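PDB 4B46: tubulin-like protein CetZ1 from Haloferax volcanii, which controls archaeal cell shape as a GTP-binding tubulin relative and is essential for developing the rod-shaped cells needed for efficient swimming. Local coordinates for residues A[138-143]-A[168-173]; A[172-177]-A[184-189]; A[270-275]-A[311-316]. All blocks are in the same frame, centred on the assembly; numbering follows the deposited sequence.

Contact 1: A[138-143]-A[168-173]; sequences PGSDEG and DNDAWR. With GDP (guanosine-5'-diphosphate), chain B.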
loop_
_atom_site.group_PDB
_atom_site.type_symbol
_atom_site.label_atom_id
_atom_site.label_comp_id
_atom_site.label_asym_id
_atom_site.label_seq_id
_atom_site.Cartn_x
_atom_site.Cartn_y
_atom_site.Cartn_z
ATOM N N PRO A 138 -3.191 7.683 10.174
ATOM C CA PRO A 138 -3.841 7.330 11.437
ATOM C C PRO A 138 -5.303 7.733 11.479
ATOM O O PRO A 138 -5.759 8.537 10.658
ATOM C CB PRO A 138 -3.053 8.150 12.478
ATOM C CG PRO A 138 -2.601 9.353 11.739
ATOM C CD PRO A 138 -2.302 8.854 10.322
ATOM N N GLY A 139 -6.026 7.164 12.435
ATOM C CA GLY A 139 -7.385 7.590 12.721
ATOM C C GLY A 139 -7.332 8.905 13.457
ATOM O O GLY A 139 -6.439 9.131 14.274
ATOM N N SER A 140 -8.294 9.773 13.182
ATOM C CA SER A 140 -8.358 11.078 13.828
ATOM C C SER A 140 -8.682 10.970 15.314
ATOM O O SER A 140 -8.553 11.941 16.043
ATOM C CB SER A 140 -9.386 11.978 13.132
ATOM O OG SER A 140 -10.665 11.367 13.121
ATOM N N ASP A 141 -9.093 9.786 15.757
ATOM C CA ASP A 141 -9.369 9.550 17.172
ATOM C C ASP A 141 -8.117 9.170 17.989
ATOM O O ASP A 141 -8.177 9.099 19.215
ATOM C CB ASP A 141 -10.449 8.468 17.324
ATOM C CG ASP A 141 -10.108 7.181 16.572
ATOM O OD1 ASP A 141 -9.301 7.226 15.606
ATOM O OD2 ASP A 141 -10.656 6.121 16.952
ATOM N N GLU A 142 -6.988 8.938 17.321
ATOM C CA GLU A 142 -5.785 8.473 18.021
ATOM C C GLU A 142 -5.160 9.524 18.916
ATOM O O GLU A 142 -4.743 9.221 20.030
ATOM C CB GLU A 142 -4.739 7.929 17.040
ATOM C CG GLU A 142 -5.241 6.763 16.215
ATOM C CD GLU A 142 -4.140 6.103 15.411
ATOM O OE1 GLU A 142 -3.023 5.957 15.944
ATOM O OE2 GLU A 142 -4.397 5.739 14.251
ATOM N N GLY A 143 -5.082 10.758 18.429
ATOM C CA GLY A 143 -4.489 11.826 19.218
ATOM C C GLY A 143 -3.625 12.717 18.347
ATOM O O GLY A 143 -3.115 12.283 17.320
ATOM N N ASP A 168 -5.867 5.343 4.282
ATOM C CA ASP A 168 -6.165 6.214 5.421
ATOM C C ASP A 168 -7.060 5.498 6.442
ATOM O O ASP A 168 -8.255 5.325 6.202
ATOM C CB ASP A 168 -6.839 7.498 4.905
ATOM C CG ASP A 168 -6.966 8.584 5.973
ATOM O OD1 ASP A 168 -6.656 8.334 7.163
ATOM O OD2 ASP A 168 -7.373 9.709 5.611
ATOM N N ASN A 169 -6.493 5.084 7.579
ATOM C CA ASN A 169 -7.308 4.473 8.638
ATOM C C ASN A 169 -8.503 5.326 9.037
ATOM O O ASN A 169 -9.535 4.799 9.439
ATOM C CB ASN A 169 -6.490 4.200 9.905
ATOM C CG ASN A 169 -5.587 2.984 9.779
ATOM O OD1 ASN A 169 -5.694 2.197 8.830
ATOM N ND2 ASN A 169 -4.693 2.822 10.748
ATOM N N ASP A 170 -8.368 6.645 8.951
ATOM C CA ASP A 170 -9.456 7.511 9.407
ATOM C C ASP A 170 -10.733 7.332 8.566
ATOM O O ASP A 170 -11.844 7.533 9.058
ATOM C CB ASP A 170 -9.027 8.980 9.419
ATOM C CG ASP A 170 -10.032 9.868 10.126
ATOM O OD1 ASP A 170 -10.377 9.567 11.287
ATOM O OD2 ASP A 170 -10.481 10.868 9.526
ATOM N N ALA A 171 -10.571 6.939 7.310
ATOM C CA ALA A 171 -11.720 6.742 6.425
ATOM C C ALA A 171 -12.316 5.352 6.595
ATOM O O ALA A 171 -13.393 5.069 6.085
ATOM C CB ALA A 171 -11.311 6.956 4.965
ATOM N N TRP A 172 -11.599 4.478 7.291
ATOM C CA TRP A 172 -12.011 3.086 7.400
ATOM C C TRP A 172 -12.215 2.643 8.855
ATOM O O TRP A 172 -12.175 1.451 9.161
ATOM C CB TRP A 172 -10.986 2.187 6.710
ATOM C CG TRP A 172 -10.920 2.426 5.217
ATOM C CD1 TRP A 172 -10.216 3.392 4.574
ATOM C CD2 TRP A 172 -11.607 1.682 4.204
ATOM N NE1 TRP A 172 -10.422 3.301 3.215
ATOM C CE2 TRP A 172 -11.263 2.251 2.962
ATOM C CE3 TRP A 172 -12.479 0.591 4.227
ATOM C CZ2 TRP A 172 -11.763 1.768 1.751
ATOM C CZ3 TRP A 172 -12.970 0.109 3.030
ATOM C CH2 TRP A 172 -12.608 0.695 1.807
ATOM N N ARG A 173 -12.431 3.601 9.748
ATOM C CA ARG A 173 -12.590 3.271 11.164
ATOM C C ARG A 173 -13.769 2.335 11.418
ATOM O O ARG A 173 -14.799 2.409 10.747
ATOM C CB ARG A 173 -12.706 4.543 12.010
ATOM C CG ARG A 173 -11.368 5.196 12.280
ATOM C CD ARG A 173 -11.436 6.705 12.193
ATOM N NE ARG A 173 -12.198 7.304 13.273
ATOM C CZ ARG A 173 -13.120 8.244 13.102
ATOM N NH1 ARG A 173 -13.404 8.689 11.882
ATOM N NH2 ARG A 173 -13.760 8.735 14.152
HETATM P PB GDP B . 5.478 1.884 15.193
HETATM O O1B GDP B . 6.203 2.756 16.178
HETATM O O2B GDP B . 5.744 0.413 15.421
HETATM O O3B GDP B . 5.882 2.310 13.806
HETATM O O3A GDP B . 3.933 2.204 15.456
HETATM P PA GDP B . 2.726 1.258 15.004
HETATM O O1A GDP B . 2.996 0.590 13.699
HETATM O O2A GDP B . 2.401 0.288 16.106
HETATM O "O5'" GDP B . 1.537 2.344 14.887
HETATM C "C5'" GDP B . 1.687 3.386 13.919
HETATM C "C4'" GDP B . 0.326 3.745 13.353
HETATM O "O4'" GDP B . -0.169 2.673 12.569
HETATM C "C3'" GDP B . -0.723 3.896 14.439
HETATM O "O3'" GDP B . -0.716 5.250 14.868
HETATM C "C2'" GDP B . -2.027 3.506 13.760
HETATM O "O2'" GDP B . -2.541 4.599 12.996
HETATM C "C1'" GDP B . -1.599 2.526 12.711
HETATM N N9 GDP B . -1.732 1.098 13.032
HETATM C C8 GDP B . -1.212 0.440 14.089
HETATM N N7 GDP B . -1.474 -0.891 13.990
HETATM C C5 GDP B . -2.142 -1.086 12.826
HETATM C C6 GDP B . -2.701 -2.235 12.083
HETATM O O6 GDP B . -2.621 -3.411 12.529
HETATM N N1 GDP B . -3.310 -1.976 10.919
HETATM C C2 GDP B . -3.427 -0.739 10.404
HETATM N N2 GDP B . -4.073 -0.580 9.225
HETATM N N3 GDP B . -2.932 0.358 11.020
HETATM C C4 GDP B . -2.293 0.233 12.202
HETATM O O HOH W 1 -6.231 3.857 13.575
#
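Beside the nucleotide pocket, two loops that carry GTP-binding residues meet through Ser140, after strand 131-137, and Asp170, after strand 163-168. One oxygen, Asp170 OD1, accepts two bonds from the same face of its carboxylate. Ser140 N donates to Asp170 OD1 over 2.8 Å from well above the carboxylate plane, and Ser140 OG donates to it over 2.6 Å on the syn side. OG lies between the backbone N and carbonyl carbon of Ser140 (chi1 57°), turned to the oxygen that its own amide already holds. Ser140 OG also rests over the centre of one face of the Arg173 guanidinium. Arg173 NH1 is 3.2 Å from Asp170 OD1, an attraction of charges without a directed N-H, while Asp141 OD1 makes a long salt bridge, 3.7 Å, with Arg173 NE. An alanine in place of Asp170 would probably leave the Ser140 amide and hydroxyl without this acceptor and Arg173 without one of its negative partners.

Both loops lie at the ends of parallel strands in the GTPase domain of the Tubulin/FtsZ family, and each is folded by a turn. Gly139 to Glu142 form a type I turn; glycine suits its start because a CB would clash with Asp141 OD1. Asp168 OD1 accepts from Asp170 N in an Asx turn, and its OD2 pairs with Arg354. These folds present the two GTP-binding side chains. Glu142 OE1 accepts from GDP O3' at 2.6 Å and OE2 from O2', whereas Asn169 ND2 donates to GDP N3 at 3.0 Å and OD1 accepts from N2.

Contact 2: A[172-177]-A[184-189]; sequences WRKTGE and DEINEE. With GDP (guanosine-5'-diphosphate), chain B.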
loop_
_atom_site.group_PDB
_atom_site.type_symbol
_atom_site.label_atom_id
_atom_site.label_comp_id
_atom_site.label_asym_id
_atom_site.label_seq_id
_atom_site.Cartn_x
_atom_site.Cartn_y
_atom_site.Cartn_z
ATOM N N TRP A 172 -11.599 4.478 7.291
ATOM C CA TRP A 172 -12.011 3.086 7.400
ATOM C C TRP A 172 -12.215 2.643 8.855
ATOM O O TRP A 172 -12.175 1.451 9.161
ATOM C CB TRP A 172 -10.986 2.187 6.710
ATOM C CG TRP A 172 -10.920 2.426 5.217
ATOM C CD1 TRP A 172 -10.216 3.392 4.574
ATOM C CD2 TRP A 172 -11.607 1.682 4.204
ATOM N NE1 TRP A 172 -10.422 3.301 3.215
ATOM C CE2 TRP A 172 -11.263 2.251 2.962
ATOM C CE3 TRP A 172 -12.479 0.591 4.227
ATOM C CZ2 TRP A 172 -11.763 1.768 1.751
ATOM C CZ3 TRP A 172 -12.970 0.109 3.030
ATOM C CH2 TRP A 172 -12.608 0.695 1.807
ATOM N N ARG A 173 -12.431 3.601 9.748
ATOM C CA ARG A 173 -12.590 3.271 11.164
ATOM C C ARG A 173 -13.769 2.335 11.418
ATOM O O ARG A 173 -14.799 2.409 10.747
ATOM C CB ARG A 173 -12.706 4.543 12.010
ATOM C CG ARG A 173 -11.368 5.196 12.280
ATOM C CD ARG A 173 -11.436 6.705 12.193
ATOM N NE ARG A 173 -12.198 7.304 13.273
ATOM C CZ ARG A 173 -13.120 8.244 13.102
ATOM N NH1 ARG A 173 -13.404 8.689 11.882
ATOM N NH2 ARG A 173 -13.760 8.735 14.152
ATOM N N LYS A 174 -13.595 1.433 12.376
ATOM C CA LYS A 174 -14.643 0.489 12.734
ATOM C C LYS A 174 -15.094 0.830 14.159
ATOM O O LYS A 174 -14.368 0.605 15.126
ATOM C CB LYS A 174 -14.118 -0.945 12.615
ATOM C CG LYS A 174 -13.106 -1.113 11.470
ATOM C CD LYS A 174 -13.411 -2.305 10.567
ATOM C CE LYS A 174 -14.134 -1.914 9.272
ATOM N NZ LYS A 174 -13.273 -1.231 8.231
ATOM N N THR A 175 -16.288 1.398 14.273
ATOM C CA THR A 175 -16.702 2.069 15.505
ATOM C C THR A 175 -16.965 1.178 16.721
ATOM O O THR A 175 -16.343 1.357 17.770
ATOM C CB THR A 175 -17.908 2.999 15.264
ATOM O OG1 THR A 175 -17.488 4.115 14.471
ATOM C CG2 THR A 175 -18.476 3.506 16.588
ATOM N N GLY A 176 -17.875 0.220 16.585
ATOM C CA GLY A 176 -18.309 -0.568 17.728
ATOM C C GLY A 176 -17.256 -1.517 18.270
ATOM O O GLY A 176 -17.464 -2.191 19.279
ATOM N N GLU A 177 -16.107 -1.549 17.606
ATOM C CA GLU A 177 -15.109 -2.574 17.866
ATOM C C GLU A 177 -13.929 -2.117 18.693
ATOM O O GLU A 177 -13.665 -0.925 18.829
ATOM C CB GLU A 177 -14.593 -3.131 16.548
ATOM C CG GLU A 177 -15.625 -3.905 15.784
ATOM C CD GLU A 177 -15.009 -5.069 15.064
ATOM O OE1 GLU A 177 -14.280 -4.824 14.082
ATOM O OE2 GLU A 177 -15.233 -6.220 15.499
ATOM N N ASP A 184 -7.678 -5.736 12.589
ATOM C CA ASP A 184 -7.778 -7.020 11.887
ATOM C C ASP A 184 -8.660 -6.914 10.649
ATOM O O ASP A 184 -8.339 -7.466 9.598
ATOM C CB ASP A 184 -8.334 -8.114 12.802
ATOM C CG ASP A 184 -7.339 -8.562 13.852
ATOM O OD1 ASP A 184 -6.147 -8.201 13.738
ATOM O OD2 ASP A 184 -7.758 -9.267 14.799
ATOM N N GLU A 185 -9.780 -6.211 10.776
ATOM C CA GLU A 185 -10.677 -6.054 9.641
ATOM C C GLU A 185 -10.106 -5.066 8.649
ATOM O O GLU A 185 -10.172 -5.294 7.443
ATOM C CB GLU A 185 -12.086 -5.659 10.101
ATOM C CG GLU A 185 -12.708 -6.729 10.975
ATOM C CD GLU A 185 -14.032 -6.313 11.587
ATOM O OE1 GLU A 185 -14.504 -5.187 11.312
ATOM O OE2 GLU A 185 -14.600 -7.118 12.352
ATOM N N ILE A 186 -9.512 -3.985 9.148
ATOM C CA ILE A 186 -8.860 -3.023 8.256
ATOM C C ILE A 186 -7.729 -3.664 7.448
ATOM O O ILE A 186 -7.614 -3.443 6.234
ATOM C CB ILE A 186 -8.340 -1.794 9.014
ATOM C CG1 ILE A 186 -9.518 -0.949 9.517
ATOM C CG2 ILE A 186 -7.425 -0.957 8.116
ATOM C CD1 ILE A 186 -9.135 0.109 10.557
ATOM N N ASN A 187 -6.913 -4.478 8.109
ATOM C CA ASN A 187 -5.817 -5.148 7.406
ATOM C C ASN A 187 -6.305 -6.096 6.306
ATOM O O ASN A 187 -5.639 -6.249 5.291
ATOM C CB ASN A 187 -4.893 -5.886 8.385
ATOM C CG ASN A 187 -4.164 -4.939 9.324
ATOM O OD1 ASN A 187 -4.152 -3.728 9.112
ATOM N ND2 ASN A 187 -3.535 -5.492 10.361
ATOM N N GLU A 188 -7.459 -6.727 6.516
ATOM C CA GLU A 188 -8.093 -7.545 5.477
ATOM C C GLU A 188 -8.497 -6.692 4.282
ATOM O O GLU A 188 -8.297 -7.077 3.133
ATOM C CB GLU A 188 -9.341 -8.234 6.023
ATOM C CG GLU A 188 -9.076 -9.434 6.904
ATOM C CD GLU A 188 -8.950 -10.724 6.110
ATOM O OE1 GLU A 188 -8.862 -10.656 4.863
ATOM O OE2 GLU A 188 -8.939 -11.807 6.735
ATOM N N GLU A 189 -9.076 -5.531 4.571
ATOM C CA GLU A 189 -9.483 -4.589 3.533
ATOM C C GLU A 189 -8.282 -4.089 2.736
ATOM O O GLU A 189 -8.344 -3.946 1.511
ATOM C CB GLU A 189 -10.254 -3.418 4.155
ATOM C CG GLU A 189 -11.594 -3.862 4.768
ATOM C CD GLU A 189 -12.285 -2.775 5.568
ATOM O OE1 GLU A 189 -11.621 -2.083 6.365
ATOM O OE2 GLU A 189 -13.507 -2.615 5.400
HETATM P PB GDP B . 5.478 1.884 15.193
HETATM O O1B GDP B . 6.203 2.756 16.178
HETATM O O2B GDP B . 5.744 0.413 15.421
HETATM O O3B GDP B . 5.882 2.310 13.806
HETATM O O3A GDP B . 3.933 2.204 15.456
HETATM P PA GDP B . 2.726 1.258 15.004
HETATM O O1A GDP B . 2.996 0.590 13.699
HETATM O O2A GDP B . 2.401 0.288 16.106
HETATM O "O5'" GDP B . 1.537 2.344 14.887
HETATM C "C5'" GDP B . 1.687 3.386 13.919
HETATM C "C4'" GDP B . 0.326 3.745 13.353
HETATM O "O4'" GDP B . -0.169 2.673 12.569
HETATM C "C3'" GDP B . -0.723 3.896 14.439
HETATM O "O3'" GDP B . -0.716 5.250 14.868
HETATM C "C2'" GDP B . -2.027 3.506 13.760
HETATM O "O2'" GDP B . -2.541 4.599 12.996
HETATM C "C1'" GDP B . -1.599 2.526 12.711
HETATM N N9 GDP B . -1.732 1.098 13.032
HETATM C C8 GDP B . -1.212 0.440 14.089
HETATM N N7 GDP B . -1.474 -0.891 13.990
HETATM C C5 GDP B . -2.142 -1.086 12.826
HETATM C C6 GDP B . -2.701 -2.235 12.083
HETATM O O6 GDP B . -2.621 -3.411 12.529
HETATM N N1 GDP B . -3.310 -1.976 10.919
HETATM C C2 GDP B . -3.427 -0.739 10.404
HETATM N N2 GDP B . -4.073 -0.580 9.225
HETATM N N3 GDP B . -2.932 0.358 11.020
HETATM C C4 GDP B . -2.293 0.233 12.202
#
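The Trp172 indole and the Glu189 carboxylate meet obliquely, their planes 78° apart, with Glu189 OE1 3.5 Å from Trp172 CE3 on the six-membered ring. Phe167 stacks on the indole and Arg282 makes a cation-pi contact with it. Asp168 O lies in plane at the ring's edge, and Trp172 NE1 donates to Leu283 O.

Lys174 carries the contact. Its NZ bonds to Glu189 OE1 over 2.6 Å, a salt bridge made tip to tip on the syn side of the carboxylate. The same NZ donates to Trp172 O at 3.0 Å, so one ammonium ties the loop's backbone to the helix. A long, flexible lysine suits this place, since its chain bends at chi2, chi3 and chi4 to bring NZ back toward Trp172. On the way Lys174 CD packs 3.6 Å from Glu185 CB, laying its aliphatic part against the helix.

Helix 179-198 corresponds to the core helix of the tubulin/FtsZ fold, which runs from the GTPase domain to the C-terminal domain, and residues 172-177 belong to the loop leading into it. Ile186 serves both sides: CG1 lies 3.6 Å from Trp172 O, and CG2 packs against GDP N2. Next along the helix, the GTP-binding Asn187 reads the guanine with its amide group, OD1 accepting from GDP N1 at 2.7 Å and ND2 donating to GDP O6 at 3.1 Å.

Farther out, the carboxylates of Glu177 and Glu185 approach tip to tip. Two negative groups so near would probably repel unless they share a proton, but Glu177 is poorly ordered and the closeness is doubtful.

Contact 3: A[270-275]-A[311-316]; sequences RITSLV and IERGRK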
loop_
_atom_site.group_PDB
_atom_site.type_symbol
_atom_site.label_atom_id
_atom_site.label_comp_id
_atom_site.label_asym_id
_atom_site.label_seq_id
_atom_site.Cartn_x
_atom_site.Cartn_y
_atom_site.Cartn_z
ATOM N N ARG A 270 -22.201 -6.142 -16.063
ATOM C CA ARG A 270 -21.712 -6.470 -14.729
ATOM C C ARG A 270 -20.349 -5.818 -14.493
ATOM O O ARG A 270 -20.077 -5.272 -13.422
ATOM C CB ARG A 270 -21.602 -7.989 -14.569
ATOM C CG ARG A 270 -21.183 -8.444 -13.178
ATOM C CD ARG A 270 -20.426 -9.762 -13.219
ATOM N NE ARG A 270 -19.303 -9.690 -14.150
ATOM C CZ ARG A 270 -19.279 -10.283 -15.339
ATOM N NH1 ARG A 270 -20.313 -11.011 -15.741
ATOM N NH2 ARG A 270 -18.220 -10.152 -16.124
ATOM N N ILE A 271 -19.497 -5.880 -15.510
ATOM C CA ILE A 271 -18.177 -5.281 -15.441
ATOM C C ILE A 271 -18.247 -3.768 -15.311
ATOM O O ILE A 271 -17.581 -3.184 -14.461
ATOM C CB ILE A 271 -17.330 -5.642 -16.672
ATOM C CG1 ILE A 271 -16.882 -7.100 -16.595
ATOM C CG2 ILE A 271 -16.117 -4.724 -16.777
ATOM C CD1 ILE A 271 -16.071 -7.557 -17.803
ATOM N N THR A 272 -19.048 -3.126 -16.156
ATOM C CA THR A 272 -19.116 -1.674 -16.109
ATOM C C THR A 272 -19.707 -1.201 -14.784
ATOM O O THR A 272 -19.331 -0.144 -14.275
ATOM C CB THR A 272 -19.898 -1.086 -17.296
ATOM O OG1 THR A 272 -21.205 -1.668 -17.350
ATOM C CG2 THR A 272 -19.175 -1.378 -18.585
ATOM N N SER A 273 -20.620 -1.995 -14.225
ATOM C CA SER A 273 -21.185 -1.715 -12.902
ATOM C C SER A 273 -20.145 -1.772 -11.783
ATOM O O SER A 273 -20.112 -0.894 -10.923
ATOM C CB SER A 273 -22.343 -2.668 -12.588
ATOM O OG SER A 273 -23.507 -2.287 -13.300
ATOM N N LEU A 274 -19.314 -2.813 -11.780
ATOM C CA LEU A 274 -18.229 -2.905 -10.809
ATOM C C LEU A 274 -17.271 -1.724 -10.933
ATOM O O LEU A 274 -16.786 -1.200 -9.929
ATOM C CB LEU A 274 -17.437 -4.196 -10.994
ATOM C CG LEU A 274 -17.924 -5.495 -10.364
ATOM C CD1 LEU A 274 -16.864 -6.555 -10.599
ATOM C CD2 LEU A 274 -18.211 -5.331 -8.867
ATOM N N VAL A 275 -16.996 -1.327 -12.172
ATOM C CA VAL A 275 -16.115 -0.201 -12.448
ATOM C C VAL A 275 -16.675 1.065 -11.800
ATOM O O VAL A 275 -15.965 1.780 -11.086
ATOM C CB VAL A 275 -15.912 0.003 -13.976
ATOM C CG1 VAL A 275 -15.184 1.297 -14.261
ATOM C CG2 VAL A 275 -15.141 -1.167 -14.577
ATOM N N ILE A 311 -14.276 -3.940 -20.235
ATOM C CA ILE A 311 -13.045 -3.251 -19.884
ATOM C C ILE A 311 -12.857 -1.999 -20.726
ATOM O O ILE A 311 -12.504 -0.940 -20.203
ATOM C CB ILE A 311 -11.828 -4.201 -20.026
ATOM C CG1 ILE A 311 -11.947 -5.346 -19.012
ATOM C CG2 ILE A 311 -10.524 -3.444 -19.843
ATOM C CD1 ILE A 311 -10.760 -6.280 -18.969
ATOM N N GLU A 312 -13.103 -2.120 -22.028
ATOM C CA GLU A 312 -13.027 -0.960 -22.921
ATOM C C GLU A 312 -14.036 0.130 -22.545
ATOM O O GLU A 312 -13.667 1.299 -22.434
ATOM C CB GLU A 312 -13.170 -1.375 -24.388
ATOM C CG GLU A 312 -11.937 -2.111 -24.923
ATOM C CD GLU A 312 -10.637 -1.362 -24.630
ATOM O OE1 GLU A 312 -10.417 -0.291 -25.235
ATOM O OE2 GLU A 312 -9.838 -1.842 -23.795
ATOM N N ARG A 313 -15.296 -0.247 -22.338
ATOM C CA ARG A 313 -16.289 0.707 -21.841
ATOM C C ARG A 313 -15.865 1.267 -20.489
ATOM O O ARG A 313 -16.064 2.449 -20.205
ATOM C CB ARG A 313 -17.672 0.065 -21.713
ATOM C CG ARG A 313 -18.378 -0.205 -23.039
ATOM C CD ARG A 313 -19.774 -0.743 -22.795
ATOM N NE ARG A 313 -20.538 -0.851 -24.034
ATOM C CZ ARG A 313 -21.724 -1.443 -24.132
ATOM N NH1 ARG A 313 -22.283 -1.995 -23.061
ATOM N NH2 ARG A 313 -22.349 -1.489 -25.304
ATOM N N GLY A 314 -15.269 0.418 -19.654
ATOM C CA GLY A 314 -14.840 0.852 -18.335
ATOM C C GLY A 314 -13.758 1.919 -18.407
ATOM O O GLY A 314 -13.802 2.913 -17.676
ATOM N N ARG A 315 -12.788 1.716 -19.299
ATOM C CA ARG A 315 -11.714 2.687 -19.501
ATOM C C ARG A 315 -12.259 4.040 -19.964
ATOM O O ARG A 315 -11.852 5.088 -19.453
ATOM C CB ARG A 315 -10.685 2.166 -20.517
ATOM C CG ARG A 315 -9.828 1.011 -20.021
ATOM C CD ARG A 315 -8.910 0.502 -21.143
ATOM N NE ARG A 315 -7.992 1.544 -21.599
ATOM C CZ ARG A 315 -7.582 1.680 -22.858
ATOM N NH1 ARG A 315 -8.008 0.836 -23.788
ATOM N NH2 ARG A 315 -6.749 2.661 -23.183
ATOM N N LYS A 316 -13.159 4.022 -20.941
ATOM C CA LYS A 316 -13.767 5.273 -21.410
ATOM C C LYS A 316 -14.518 5.987 -20.291
ATOM O O LYS A 316 -14.397 7.198 -20.123
ATOM C CB LYS A 316 -14.717 5.026 -22.583
ATOM C CG LYS A 316 -14.010 4.642 -23.867
ATOM C CD LYS A 316 -14.992 4.496 -25.015
ATOM C CE LYS A 316 -14.262 4.268 -26.326
ATOM N NZ LYS A 316 -15.225 4.055 -27.450
HETATM O O HOH W 2 -22.305 -1.533 -20.005
#
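Segments 270-275 and 311-316, parts of helices 265-280 and 308-322, run in roughly the same direction, their axes 8.8 Å apart at closest approach and crossing at -30°, with the CA atoms of Thr272 and Gly314 only 5.4 Å from each other. Glycine suits the place of Gly314, because a CB would point at the other helix and come tightly, within 3.2 Å, against Val275 CG2. Beta-branched side chains line the facing side of helix 265-280. Val275 CG1, anti to its backbone N (chi1 171°), lies 4.0 Å from Gly314 O, and one turn back Ile271 CG2 packs 4.0 Å from Ile311 N. The side chain of Ile311 starts away from the partner helix, so here it is the backbone that receives the methyl group.

Thr272 divides its two branches between apolar and polar neighbours. Its CG2 touches Arg313 CB at 3.8 Å, with the two side chains crossing at an angle. OG1, which sits between the backbone N and the carbonyl carbon (chi1 55°), hydrogen-bonds to Asn269 O within its own helix. A water hydrogen-bonded to Thr272 OG1 at 2.9 Å accepts from Arg313 NH1, linking the helices at the exposed side. Arginine suits that position: its aliphatic root packs against the threonine methyl, while the chain, extended from CG to NE, reaches helix 265-280, where it touches Thr268 and Asn269.

Within the C-terminal domain the pair lies against the mixed sheet. Ile271 and Val275 reach Leu299 and Leu297 of strand 294-301, respectively, Leu274 touches Ala234 of strand 228-237, and from the second helix Arg315 NE bonds to Val327 O of strand 326-333.

Overall arrangement
Contacts 1 and 2 both touch the nucleoside part of GDP, their centres 10 Å apart. They share Trp172 and Arg173, since the loop following strand 163-168 closes the first contact and opens the second. They also touch directly, Asn169 OD1 lying 3.7 Å from Ile186 CG2. Between them they hold GDP from ribose to base, while Gln10 to Lys14 and Gly110 to Gly112 add further GTP-binding positions. Contact 3 stands apart in the C-terminal domain, its centre about 31 Å from that of contact 1 and 28 Å from that of contact 2; nearest atoms are about 13 Å away in both cases. It packs helices far from the nucleotide.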